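Local structure of Serine/threonine-protein kinase Tel1 (Chaetomium thermophilum, 6SKY) at residues A[2066-2070]-A[2083-2087]; A[2290-2294]-A[2380-2384]; A[2326-2330]-A[2348-2353]. The protein probably acts as a DNA-damage-sensing serine/threonine protein kinase of the ATM subfamily, using ATP to phosphorylate [ST]-Q sites and so activate checkpoint signalling. All coordinates share one frame. Residue numbers count along the deposited sequence, not the author numbering.

Contact 1: A[2066-2070]-A[2083-2087]; sequences TVRHL and QLGAL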
ATOM      1  N   THR A2066      -6.253  27.614 -32.892  1.00 28.97           N
ATOM      2  CA  THR A2066      -5.702  26.306 -32.566  1.00 28.97           C
ATOM      3  C   THR A2066      -5.300  25.547 -33.819  1.00 28.97           C
ATOM      4  O   THR A2066      -4.250  24.898 -33.848  1.00 28.97           O
ATOM      5  CB  THR A2066      -6.704  25.499 -31.752  1.00 28.97           C
ATOM      6  OG1 THR A2066      -7.012  26.199 -30.550  1.00 28.97           O
ATOM      7  CG2 THR A2066      -6.121  24.173 -31.394  1.00 28.97           C
ATOM      8  N   VAL A2067      -6.117  25.610 -34.871  1.00 29.93           N
ATOM      9  CA  VAL A2067      -5.741  24.928 -36.105  1.00 29.93           C
ATOM     10  C   VAL A2067      -4.513  25.579 -36.726  1.00 29.93           C
ATOM     11  O   VAL A2067      -3.622  24.891 -37.238  1.00 29.93           O
ATOM     12  CB  VAL A2067      -6.921  24.896 -37.084  1.00 29.93           C
ATOM     13  CG1 VAL A2067      -6.480  24.367 -38.417  1.00 29.93           C
ATOM     14  CG2 VAL A2067      -7.987  24.025 -36.541  1.00 29.93           C
ATOM     15  N   ARG A2068      -4.433  26.908 -36.684  1.00 36.49           N
ATOM     16  CA  ARG A2068      -3.250  27.575 -37.213  1.00 36.49           C
ATOM     17  C   ARG A2068      -2.001  27.183 -36.446  1.00 36.49           C
ATOM     18  O   ARG A2068      -0.904  27.168 -37.008  1.00 36.49           O
ATOM     19  CB  ARG A2068      -3.422  29.085 -37.173  1.00 36.49           C
ATOM     20  CG  ARG A2068      -4.339  29.648 -38.227  1.00 36.49           C
ATOM     21  CD  ARG A2068      -4.052  31.117 -38.398  1.00 36.49           C
ATOM     22  NE  ARG A2068      -5.067  31.813 -39.175  1.00 36.49           N
ATOM     23  CZ  ARG A2068      -6.020  32.569 -38.644  1.00 36.49           C
ATOM     24  NH1 ARG A2068      -6.898  33.172 -39.431  1.00 36.49           N
ATOM     25  NH2 ARG A2068      -6.093  32.724 -37.328  1.00 36.49           N
ATOM     26  N   HIS A2069      -2.137  26.886 -35.156  1.00 37.81           N
ATOM     27  CA  HIS A2069      -0.969  26.481 -34.380  1.00 37.81           C
ATOM     28  C   HIS A2069      -0.590  25.031 -34.658  1.00 37.81           C
ATOM     29  O   HIS A2069       0.594  24.690 -34.680  1.00 37.81           O
ATOM     30  CB  HIS A2069      -1.225  26.691 -32.893  1.00 37.81           C
ATOM     31  CG  HIS A2069      -0.026  26.442 -32.039  1.00 37.81           C
ATOM     32  ND1 HIS A2069      -0.087  25.745 -30.854  1.00 37.81           N
ATOM     33  CD2 HIS A2069       1.271  26.794 -32.199  1.00 37.81           C
ATOM     34  CE1 HIS A2069       1.118  25.677 -30.321  1.00 37.81           C
ATOM     35  NE2 HIS A2069       1.960  26.305 -31.118  1.00 37.81           N
ATOM     36  N   LEU A2070      -1.580  24.163 -34.859  1.00 34.16           N
ATOM     37  CA  LEU A2070      -1.285  22.785 -35.241  1.00 34.16           C
ATOM     38  C   LEU A2070      -0.588  22.725 -36.589  1.00 34.16           C
ATOM     39  O   LEU A2070       0.232  21.834 -36.831  1.00 34.16           O
ATOM     40  CB  LEU A2070      -2.561  21.956 -35.290  1.00 34.16           C
ATOM     41  CG  LEU A2070      -3.208  21.459 -34.009  1.00 34.16           C
ATOM     42  CD1 LEU A2070      -4.579  20.954 -34.333  1.00 34.16           C
ATOM     43  CD2 LEU A2070      -2.388  20.358 -33.417  1.00 34.16           C
ATOM     44  N   GLN A2083      -3.211  20.263 -27.933  1.00 24.31           N
ATOM     45  CA  GLN A2083      -3.941  21.108 -28.874  1.00 24.31           C
ATOM     46  C   GLN A2083      -5.183  20.412 -29.407  1.00 24.31           C
ATOM     47  O   GLN A2083      -6.238  21.038 -29.568  1.00 24.31           O
ATOM     48  CB  GLN A2083      -3.039  21.515 -30.029  1.00 24.31           C
ATOM     49  CG  GLN A2083      -1.783  22.217 -29.628  1.00 24.31           C
ATOM     50  CD  GLN A2083      -2.044  23.536 -28.985  1.00 24.31           C
ATOM     51  OE1 GLN A2083      -3.047  24.181 -29.255  1.00 24.31           O
ATOM     52  NE2 GLN A2083      -1.142  23.954 -28.117  1.00 24.31           N
ATOM     53  N   LEU A2084      -5.085  19.119 -29.698  1.00 19.93           N
ATOM     54  CA  LEU A2084      -6.267  18.396 -30.155  1.00 19.93           C
ATOM     55  C   LEU A2084      -7.333  18.325 -29.069  1.00 19.93           C
ATOM     56  O   LEU A2084      -8.532  18.400 -29.354  1.00 19.93           O
ATOM     57  CB  LEU A2084      -5.874  17.005 -30.626  1.00 19.93           C
ATOM     58  CG  LEU A2084      -5.228  16.975 -31.999  1.00 19.93           C
ATOM     59  CD1 LEU A2084      -4.627  15.633 -32.250  1.00 19.93           C
ATOM     60  CD2 LEU A2084      -6.264  17.286 -33.033  1.00 19.93           C
ATOM     61  N   GLY A2085      -6.920  18.199 -27.811  1.00 18.94           N
ATOM     62  CA  GLY A2085      -7.880  18.230 -26.727  1.00 18.94           C
ATOM     63  C   GLY A2085      -8.512  19.587 -26.525  1.00 18.94           C
ATOM     64  O   GLY A2085      -9.674  19.677 -26.135  1.00 18.94           O
ATOM     65  N   ALA A2086      -7.759  20.659 -26.769  1.00 18.54           N
ATOM     66  CA  ALA A2086      -8.353  21.992 -26.781  1.00 18.54           C
ATOM     67  C   ALA A2086      -9.425  22.111 -27.855  1.00 18.54           C
ATOM     68  O   ALA A2086     -10.484  22.701 -27.624  1.00 18.54           O
ATOM     69  CB  ALA A2086      -7.273  23.045 -26.997  1.00 18.54           C
ATOM     70  N   LEU A2087      -9.158  21.572 -29.042  1.00 17.86           N
ATOM     71  CA  LEU A2087     -10.178  21.549 -30.085  1.00 17.86           C
ATOM     72  C   LEU A2087     -11.419  20.793 -29.637  1.00 17.86           C
ATOM     73  O   LEU A2087     -12.546  21.234 -29.885  1.00 17.86           O
ATOM     74  CB  LEU A2087      -9.621  20.923 -31.357  1.00 17.86           C
ATOM     75  CG  LEU A2087      -8.690  21.730 -32.246  1.00 17.86           C
ATOM     76  CD1 LEU A2087      -8.237  20.868 -33.375  1.00 17.86           C
ATOM     77  CD2 LEU A2087      -9.405  22.927 -32.764  1.00 17.86           C
TER
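Start with T2066, whose CA lies 6.6 Å from the CA of Q2083, the closest CA pair between the two antiparallel segments. Its m rotamer (chi1 -59°) splits the side chain. OG1 bonds back to the carbonyl of G2062 one turn earlier, as helical threonines often do, while the methyl T2066 CG2 is left for the other helix, 3.6 Å from Q2083 O and 3.6 Å from L2087 CG. L2070, in the m,t rotamer, starts sideways yet extends across: its CD2 rests 3.6 Å from Q2083 CB, and its CD1 meets L2087 CD1 at 3.8 Å and L2084 CD2 at 4.2 Å. L2087 takes the same m,t shape, and V2067 CG2 brushes its CD2 at 4.2 Å. Q2083 is folded m,m, which turns its amide back toward the first helix. There NE2 sits at the edge of the H2069 ring, 3.4 Å from ND1, but the angle is too poor for a hydrogen bond; NE2 instead bonds weakly to the carbonyl of D2033. The segment axes run 159° apart at 10.1 Å, a spacing bridged by L2070 and L2087 together with T2066 and Q2083. This is an alpha-alpha hairpin of the FAT solenoid, helix 2052-2070 turning into 2077-2097. Helix 1627-1644 covers V2067, L2084 and L2087 through L1630, F1641 and L1637, while helix 2035-2047 reaches T2066 and A2086 through T2038 and W2035.

Contact 2: A[2290-2294]-A[2380-2384]; sequences QVFHQ and NYLLS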
ATOM      1  N   GLN A2290     -27.249  -8.304 -12.246  1.00 36.63           N
ATOM      2  CA  GLN A2290     -26.359  -8.003 -11.133  1.00 36.63           C
ATOM      3  C   GLN A2290     -26.839  -8.658  -9.847  1.00 36.63           C
ATOM      4  O   GLN A2290     -26.042  -9.240  -9.105  1.00 36.63           O
ATOM      5  CB  GLN A2290     -26.240  -6.492 -10.963  1.00 36.63           C
ATOM      6  CG  GLN A2290     -25.354  -6.047  -9.820  1.00 36.63           C
ATOM      7  CD  GLN A2290     -23.895  -6.381 -10.034  1.00 36.63           C
ATOM      8  OE1 GLN A2290     -23.464  -7.513  -9.816  1.00 36.63           O
ATOM      9  NE2 GLN A2290     -23.120  -5.390 -10.452  1.00 36.63           N
ATOM     10  N   VAL A2291     -28.143  -8.604  -9.578  1.00 30.47           N
ATOM     11  CA  VAL A2291     -28.665  -9.214  -8.357  1.00 30.47           C
ATOM     12  C   VAL A2291     -28.435 -10.723  -8.356  1.00 30.47           C
ATOM     13  O   VAL A2291     -28.002 -11.304  -7.350  1.00 30.47           O
ATOM     14  CB  VAL A2291     -30.154  -8.869  -8.192  1.00 30.47           C
ATOM     15  CG1 VAL A2291     -30.717  -9.549  -6.994  1.00 30.47           C
ATOM     16  CG2 VAL A2291     -30.324  -7.394  -8.061  1.00 30.47           C
ATOM     17  N   PHE A2292     -28.714 -11.381  -9.479  1.00 28.92           N
ATOM     18  CA  PHE A2292     -28.599 -12.833  -9.545  1.00 28.92           C
ATOM     19  C   PHE A2292     -27.151 -13.281  -9.475  1.00 28.92           C
ATOM     20  O   PHE A2292     -26.844 -14.283  -8.826  1.00 28.92           O
ATOM     21  CB  PHE A2292     -29.241 -13.350 -10.823  1.00 28.92           C
ATOM     22  CG  PHE A2292     -30.721 -13.231 -10.847  1.00 28.92           C
ATOM     23  CD1 PHE A2292     -31.460 -13.499  -9.730  1.00 28.92           C
ATOM     24  CD2 PHE A2292     -31.375 -12.860 -11.998  1.00 28.92           C
ATOM     25  CE1 PHE A2292     -32.818 -13.393  -9.756  1.00 28.92           C
ATOM     26  CE2 PHE A2292     -32.729 -12.753 -12.022  1.00 28.92           C
ATOM     27  CZ  PHE A2292     -33.451 -13.021 -10.902  1.00 28.92           C
ATOM     28  N   HIS A2293     -26.245 -12.565 -10.131  1.00 29.43           N
ATOM     29  CA  HIS A2293     -24.839 -12.919 -10.019  1.00 29.43           C
ATOM     30  C   HIS A2293     -24.332 -12.718  -8.601  1.00 29.43           C
ATOM     31  O   HIS A2293     -23.571 -13.544  -8.089  1.00 29.43           O
ATOM     32  CB  HIS A2293     -24.014 -12.099 -10.996  1.00 29.43           C
ATOM     33  CG  HIS A2293     -22.558 -12.418 -10.960  1.00 29.43           C
ATOM     34  ND1 HIS A2293     -22.036 -13.563 -11.514  1.00 29.43           N
ATOM     35  CD2 HIS A2293     -21.513 -11.746 -10.428  1.00 29.43           C
ATOM     36  CE1 HIS A2293     -20.729 -13.581 -11.331  1.00 29.43           C
ATOM     37  NE2 HIS A2293     -20.388 -12.492 -10.670  1.00 29.43           N
ATOM     38  N   GLN A2294     -24.736 -11.626  -7.955  1.00 27.85           N
ATOM     39  CA  GLN A2294     -24.407 -11.403  -6.555  1.00 27.85           C
ATOM     40  C   GLN A2294     -24.801 -12.594  -5.698  1.00 27.85           C
ATOM     41  O   GLN A2294     -23.991 -13.128  -4.933  1.00 27.85           O
ATOM     42  CB  GLN A2294     -25.129 -10.149  -6.075  1.00 27.85           C
ATOM     43  CG  GLN A2294     -24.601  -9.554  -4.814  1.00 27.85           C
ATOM     44  CD  GLN A2294     -23.248  -8.977  -5.014  1.00 27.85           C
ATOM     45  OE1 GLN A2294     -23.040  -8.148  -5.896  1.00 27.85           O
ATOM     46  NE2 GLN A2294     -22.297  -9.423  -4.215  1.00 27.85           N
ATOM     47  N   ASN A2380     -29.363 -19.522  -9.460  1.00 28.21           N
ATOM     48  CA  ASN A2380     -29.030 -18.134  -9.736  1.00 28.21           C
ATOM     49  C   ASN A2380     -27.946 -17.991 -10.790  1.00 28.21           C
ATOM     50  O   ASN A2380     -27.941 -16.997 -11.508  1.00 28.21           O
ATOM     51  CB  ASN A2380     -28.619 -17.427  -8.455  1.00 28.21           C
ATOM     52  CG  ASN A2380     -29.772 -17.206  -7.525  1.00 28.21           C
ATOM     53  OD1 ASN A2380     -30.750 -16.566  -7.872  1.00 28.21           O
ATOM     54  ND2 ASN A2380     -29.668 -17.746  -6.335  1.00 28.21           N
ATOM     55  N   TYR A2381     -27.039 -18.958 -10.931  1.00 27.04           N
ATOM     56  CA  TYR A2381     -26.133 -18.926 -12.079  1.00 27.04           C
ATOM     57  C   TYR A2381     -26.911 -19.010 -13.380  1.00 27.04           C
ATOM     58  O   TYR A2381     -26.660 -18.249 -14.322  1.00 27.04           O
ATOM     59  CB  TYR A2381     -25.122 -20.063 -11.999  1.00 27.04           C
ATOM     60  CG  TYR A2381     -23.864 -19.702 -11.273  1.00 27.04           C
ATOM     61  CD1 TYR A2381     -23.259 -18.489 -11.476  1.00 27.04           C
ATOM     62  CD2 TYR A2381     -23.293 -20.570 -10.369  1.00 27.04           C
ATOM     63  CE1 TYR A2381     -22.123 -18.155 -10.812  1.00 27.04           C
ATOM     64  CE2 TYR A2381     -22.159 -20.240  -9.701  1.00 27.04           C
ATOM     65  CZ  TYR A2381     -21.576 -19.032  -9.927  1.00 27.04           C
ATOM     66  OH  TYR A2381     -20.434 -18.692  -9.258  1.00 27.04           O
ATOM     67  N   LEU A2382     -27.877 -19.925 -13.448  1.00 27.09           N
ATOM     68  CA  LEU A2382     -28.646 -20.062 -14.677  1.00 27.09           C
ATOM     69  C   LEU A2382     -29.504 -18.834 -14.945  1.00 27.09           C
ATOM     70  O   LEU A2382     -29.661 -18.428 -16.098  1.00 27.09           O
ATOM     71  CB  LEU A2382     -29.508 -21.313 -14.618  1.00 27.09           C
ATOM     72  CG  LEU A2382     -28.718 -22.590 -14.817  1.00 27.09           C
ATOM     73  CD1 LEU A2382     -29.644 -23.752 -14.743  1.00 27.09           C
ATOM     74  CD2 LEU A2382     -28.015 -22.552 -16.140  1.00 27.09           C
ATOM     75  N   LEU A2383     -30.074 -18.228 -13.905  1.00 26.77           N
ATOM     76  CA  LEU A2383     -30.861 -17.020 -14.115  1.00 26.77           C
ATOM     77  C   LEU A2383     -29.985 -15.849 -14.529  1.00 26.77           C
ATOM     78  O   LEU A2383     -30.402 -15.014 -15.332  1.00 26.77           O
ATOM     79  CB  LEU A2383     -31.644 -16.667 -12.861  1.00 26.77           C
ATOM     80  CG  LEU A2383     -32.820 -17.561 -12.507  1.00 26.77           C
ATOM     81  CD1 LEU A2383     -33.430 -17.100 -11.219  1.00 26.77           C
ATOM     82  CD2 LEU A2383     -33.840 -17.535 -13.598  1.00 26.77           C
ATOM     83  N   SER A2384     -28.772 -15.763 -13.992  1.00 27.37           N
ATOM     84  CA  SER A2384     -27.883 -14.672 -14.351  1.00 27.37           C
ATOM     85  C   SER A2384     -27.374 -14.798 -15.774  1.00 27.37           C
ATOM     86  O   SER A2384     -27.129 -13.781 -16.427  1.00 27.37           O
ATOM     87  CB  SER A2384     -26.710 -14.624 -13.393  1.00 27.37           C
ATOM     88  OG  SER A2384     -25.552 -14.183 -14.060  1.00 27.37           O
TER
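This is a close, buried antiparallel helix-helix contact inside the FAT domain, made where helix 2286-2303 lies against the C-terminal part of the long helix 2348-2387. The two segment axes come within 8.1 Å at 154°, and the CA atoms of F2292 and S2384 are only 5.2 Å apart. The small side chain of S2384 allows this closeness; its CB packs 3.8 Å from F2292 CB and 3.9 Å from H2293 N. F2292 makes the largest single contribution. Its ring leans over the second helix so that L2383 CB stands above one face, 4.1 Å from the ring centroid and 17° off the normal, a CH-pi contact. N2380 fills in beside it, with CB 3.6 Å from F2292 O and OD1 3.7 Å from F2292 CD1. L2279 of helix 2264-2279 also touches F2292. H2293 contributes its CB, 4.0 Å from S2384 OG; its ring stacks on H2391, and ND1 is hydrogen-bonded to D2394 at the start of helix 2394-2404. Y2381 points its CA-to-CB bond away from this segment and bonds weakly through OH to D2300, farther along the first helix. No hydrogen bond joins the two segments themselves, so the pairing here rests on van der Waals fit and a CH-pi contact, while the polar ends of H2293, Y2381 and N2380 (weakly, to L2376 O) bond outside the two segments.

Contact 3: A[2326-2330]-A[2348-2353]; sequences VAQLK and HLAKAK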
ATOM      1  N   VAL A2326     -20.235 -48.123  18.696  1.00 86.68           N
ATOM      2  CA  VAL A2326     -21.463 -48.895  18.869  1.00 86.68           C
ATOM      3  C   VAL A2326     -21.276 -50.308  18.334  1.00 86.68           C
ATOM      4  O   VAL A2326     -21.786 -51.278  18.906  1.00 86.68           O
ATOM      5  CB  VAL A2326     -22.645 -48.172  18.192  1.00 86.68           C
ATOM      6  CG1 VAL A2326     -23.765 -49.142  17.858  1.00 86.68           C
ATOM      7  CG2 VAL A2326     -23.164 -47.069  19.091  1.00 86.68           C
ATOM      8  N   ALA A2327     -20.531 -50.448  17.236  1.00 87.33           N
ATOM      9  CA  ALA A2327     -20.241 -51.772  16.696  1.00 87.33           C
ATOM     10  C   ALA A2327     -19.365 -52.586  17.636  1.00 87.33           C
ATOM     11  O   ALA A2327     -19.407 -53.821  17.606  1.00 87.33           O
ATOM     12  CB  ALA A2327     -19.574 -51.651  15.328  1.00 87.33           C
ATOM     13  N   GLN A2328     -18.559 -51.922  18.465  1.00 90.17           N
ATOM     14  CA  GLN A2328     -17.790 -52.638  19.478  1.00 90.17           C
ATOM     15  C   GLN A2328     -18.715 -53.327  20.475  1.00 90.17           C
ATOM     16  O   GLN A2328     -18.690 -54.554  20.621  1.00 90.17           O
ATOM     17  CB  GLN A2328     -16.839 -51.682  20.197  1.00 90.17           C
ATOM     18  CG  GLN A2328     -16.150 -52.300  21.400  1.00 90.17           C
ATOM     19  CD  GLN A2328     -15.111 -51.389  22.024  1.00 90.17           C
ATOM     20  OE1 GLN A2328     -14.784 -50.333  21.480  1.00 90.17           O
ATOM     21  NE2 GLN A2328     -14.584 -51.795  23.172  1.00 90.17           N
ATOM     22  N   LEU A2329     -19.552 -52.548  21.162  1.00 89.92           N
ATOM     23  CA  LEU A2329     -20.468 -53.094  22.159  1.00 89.92           C
ATOM     24  C   LEU A2329     -21.578 -53.942  21.560  1.00 89.92           C
ATOM     25  O   LEU A2329     -22.404 -54.460  22.319  1.00 89.92           O
ATOM     26  CB  LEU A2329     -21.094 -51.970  22.983  1.00 89.92           C
ATOM     27  CG  LEU A2329     -20.200 -51.257  23.995  1.00 89.92           C
ATOM     28  CD1 LEU A2329     -21.065 -50.552  25.025  1.00 89.92           C
ATOM     29  CD2 LEU A2329     -19.244 -52.229  24.660  1.00 89.92           C
ATOM     30  N   LYS A2330     -21.628 -54.096  20.243  1.00 90.02           N
ATOM     31  CA  LYS A2330     -22.682 -54.870  19.610  1.00 90.02           C
ATOM     32  C   LYS A2330     -22.310 -55.205  18.171  1.00 90.02           C
ATOM     33  O   LYS A2330     -21.330 -55.904  17.924  1.00 90.02           O
ATOM     34  CB  LYS A2330     -24.008 -54.108  19.655  1.00 90.02           C
ATOM     35  CG  LYS A2330     -25.175 -54.861  19.055  1.00 90.02           C
ATOM     36  CD  LYS A2330     -26.460 -54.072  19.189  1.00 90.02           C
ATOM     37  CE  LYS A2330     -27.596 -54.732  18.431  1.00 90.02           C
ATOM     38  NZ  LYS A2330     -28.860 -53.953  18.555  1.00 90.02           N
ATOM     39  N   HIS A2348     -25.169 -48.251  28.930  1.00 88.81           N
ATOM     40  CA  HIS A2348     -23.997 -47.957  28.112  1.00 88.81           C
ATOM     41  C   HIS A2348     -24.372 -47.913  26.637  1.00 88.81           C
ATOM     42  O   HIS A2348     -24.145 -46.905  25.952  1.00 88.81           O
ATOM     43  CB  HIS A2348     -22.913 -49.003  28.375  1.00 88.81           C
ATOM     44  CG  HIS A2348     -21.568 -48.635  27.837  1.00 88.81           C
ATOM     45  ND1 HIS A2348     -20.420 -49.313  28.183  1.00 88.81           N
ATOM     46  CD2 HIS A2348     -21.184 -47.663  26.975  1.00 88.81           C
ATOM     47  CE1 HIS A2348     -19.387 -48.775  27.561  1.00 88.81           C
ATOM     48  NE2 HIS A2348     -19.823 -47.775  26.819  1.00 88.81           N
ATOM     49  N   LEU A2349     -24.964 -48.996  26.133  1.00 86.42           N
ATOM     50  CA  LEU A2349     -25.460 -49.005  24.762  1.00 86.42           C
ATOM     51  C   LEU A2349     -26.531 -47.942  24.560  1.00 86.42           C
ATOM     52  O   LEU A2349     -26.572 -47.284  23.513  1.00 86.42           O
ATOM     53  CB  LEU A2349     -26.013 -50.384  24.419  1.00 86.42           C
ATOM     54  CG  LEU A2349     -26.168 -50.717  22.939  1.00 86.42           C
ATOM     55  CD1 LEU A2349     -24.820 -51.090  22.345  1.00 86.42           C
ATOM     56  CD2 LEU A2349     -27.173 -51.838  22.753  1.00 86.42           C
ATOM     57  N   ALA A2350     -27.401 -47.752  25.555  1.00 84.46           N
ATOM     58  CA  ALA A2350     -28.489 -46.790  25.419  1.00 84.46           C
ATOM     59  C   ALA A2350     -27.956 -45.377  25.226  1.00 84.46           C
ATOM     60  O   ALA A2350     -28.323 -44.689  24.266  1.00 84.46           O
ATOM     61  CB  ALA A2350     -29.406 -46.859  26.639  1.00 84.46           C
ATOM     62  N   LYS A2351     -27.074 -44.930  26.123  1.00 86.63           N
ATOM     63  CA  LYS A2351     -26.516 -43.587  25.995  1.00 86.63           C
ATOM     64  C   LYS A2351     -25.642 -43.462  24.755  1.00 86.63           C
ATOM     65  O   LYS A2351     -25.640 -42.413  24.099  1.00 86.63           O
ATOM     66  CB  LYS A2351     -25.716 -43.219  27.242  1.00 86.63           C
ATOM     67  CG  LYS A2351     -26.546 -42.735  28.413  1.00 86.63           C
ATOM     68  CD  LYS A2351     -25.635 -42.248  29.527  1.00 86.63           C
ATOM     69  CE  LYS A2351     -26.411 -41.899  30.783  1.00 86.63           C
ATOM     70  NZ  LYS A2351     -25.497 -41.529  31.898  1.00 86.63           N
ATOM     71  N   ALA A2352     -24.883 -44.511  24.420  1.00 85.66           N
ATOM     72  CA  ALA A2352     -24.040 -44.446  23.229  1.00 85.66           C
ATOM     73  C   ALA A2352     -24.877 -44.239  21.976  1.00 85.66           C
ATOM     74  O   ALA A2352     -24.557 -43.386  21.140  1.00 85.66           O
ATOM     75  CB  ALA A2352     -23.197 -45.714  23.106  1.00 85.66           C
ATOM     76  N   LYS A2353     -25.971 -44.989  21.838  1.00 85.39           N
ATOM     77  CA  LYS A2353     -26.812 -44.828  20.660  1.00 85.39           C
ATOM     78  C   LYS A2353     -27.605 -43.529  20.706  1.00 85.39           C
ATOM     79  O   LYS A2353     -27.906 -42.958  19.652  1.00 85.39           O
ATOM     80  CB  LYS A2353     -27.734 -46.034  20.504  1.00 85.39           C
ATOM     81  CG  LYS A2353     -26.979 -47.290  20.101  1.00 85.39           C
ATOM     82  CD  LYS A2353     -27.904 -48.441  19.761  1.00 85.39           C
ATOM     83  CE  LYS A2353     -27.102 -49.650  19.300  1.00 85.39           C
ATOM     84  NZ  LYS A2353     -27.941 -50.864  19.109  1.00 85.39           N
TER
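Apolar contacts come first in this solvent-facing pairing of the end of helix 2306-2328 and the beginning of helix 2348-2387, the tip of a long antiparallel helical hairpin. V2326 CG2 meets A2352 CB at 4.2 Å, and V2326 CG1 lies 3.7 Å from K2353 CE, so the lysine's aliphatic chain covers the valine. L2349, in a t,p rotamer, sends CD1 to within 3.9 Å of L2329 CB and 4.1 Å of K2330 CB. One CH-pi contact adds to this: L2329 CD1 sits almost squarely over the H2348 ring, 3.3 Å from its centroid and 3° off the normal. The charged ends are less comfortable. K2330 NZ and K2353 NZ stand 3.3 Å apart, two donors of like charge that cannot bond to one another. With no hydrogen bond or salt bridge across the segments, cohesion comes from aliphatic and ring contacts, while the two ammonium groups are an unfavourable pair, with no counter-charge from either segment.

All three contacts are helix pairings within the FAT region, and none lies at an annotated site, so the nucleotide and magnesium pocket around K2610 and D2779 is not built from them. Contacts 2 and 3 share helix 2348-2387: its beginning is held at contact 3 and its far end at contact 2, with centres 48 Å apart and nearest atoms about 36 Å apart. Helices 2286-2303 and 2306-2328, consecutive in the chain, supply the other partners. Contact 1 belongs to an earlier hairpin, its centre 48 Å from that of contact 2 and 92 Å from that of contact 3, which lies across the chain's centre. Contacts 1 and 2 are buried, whereas contact 3 is at the surface.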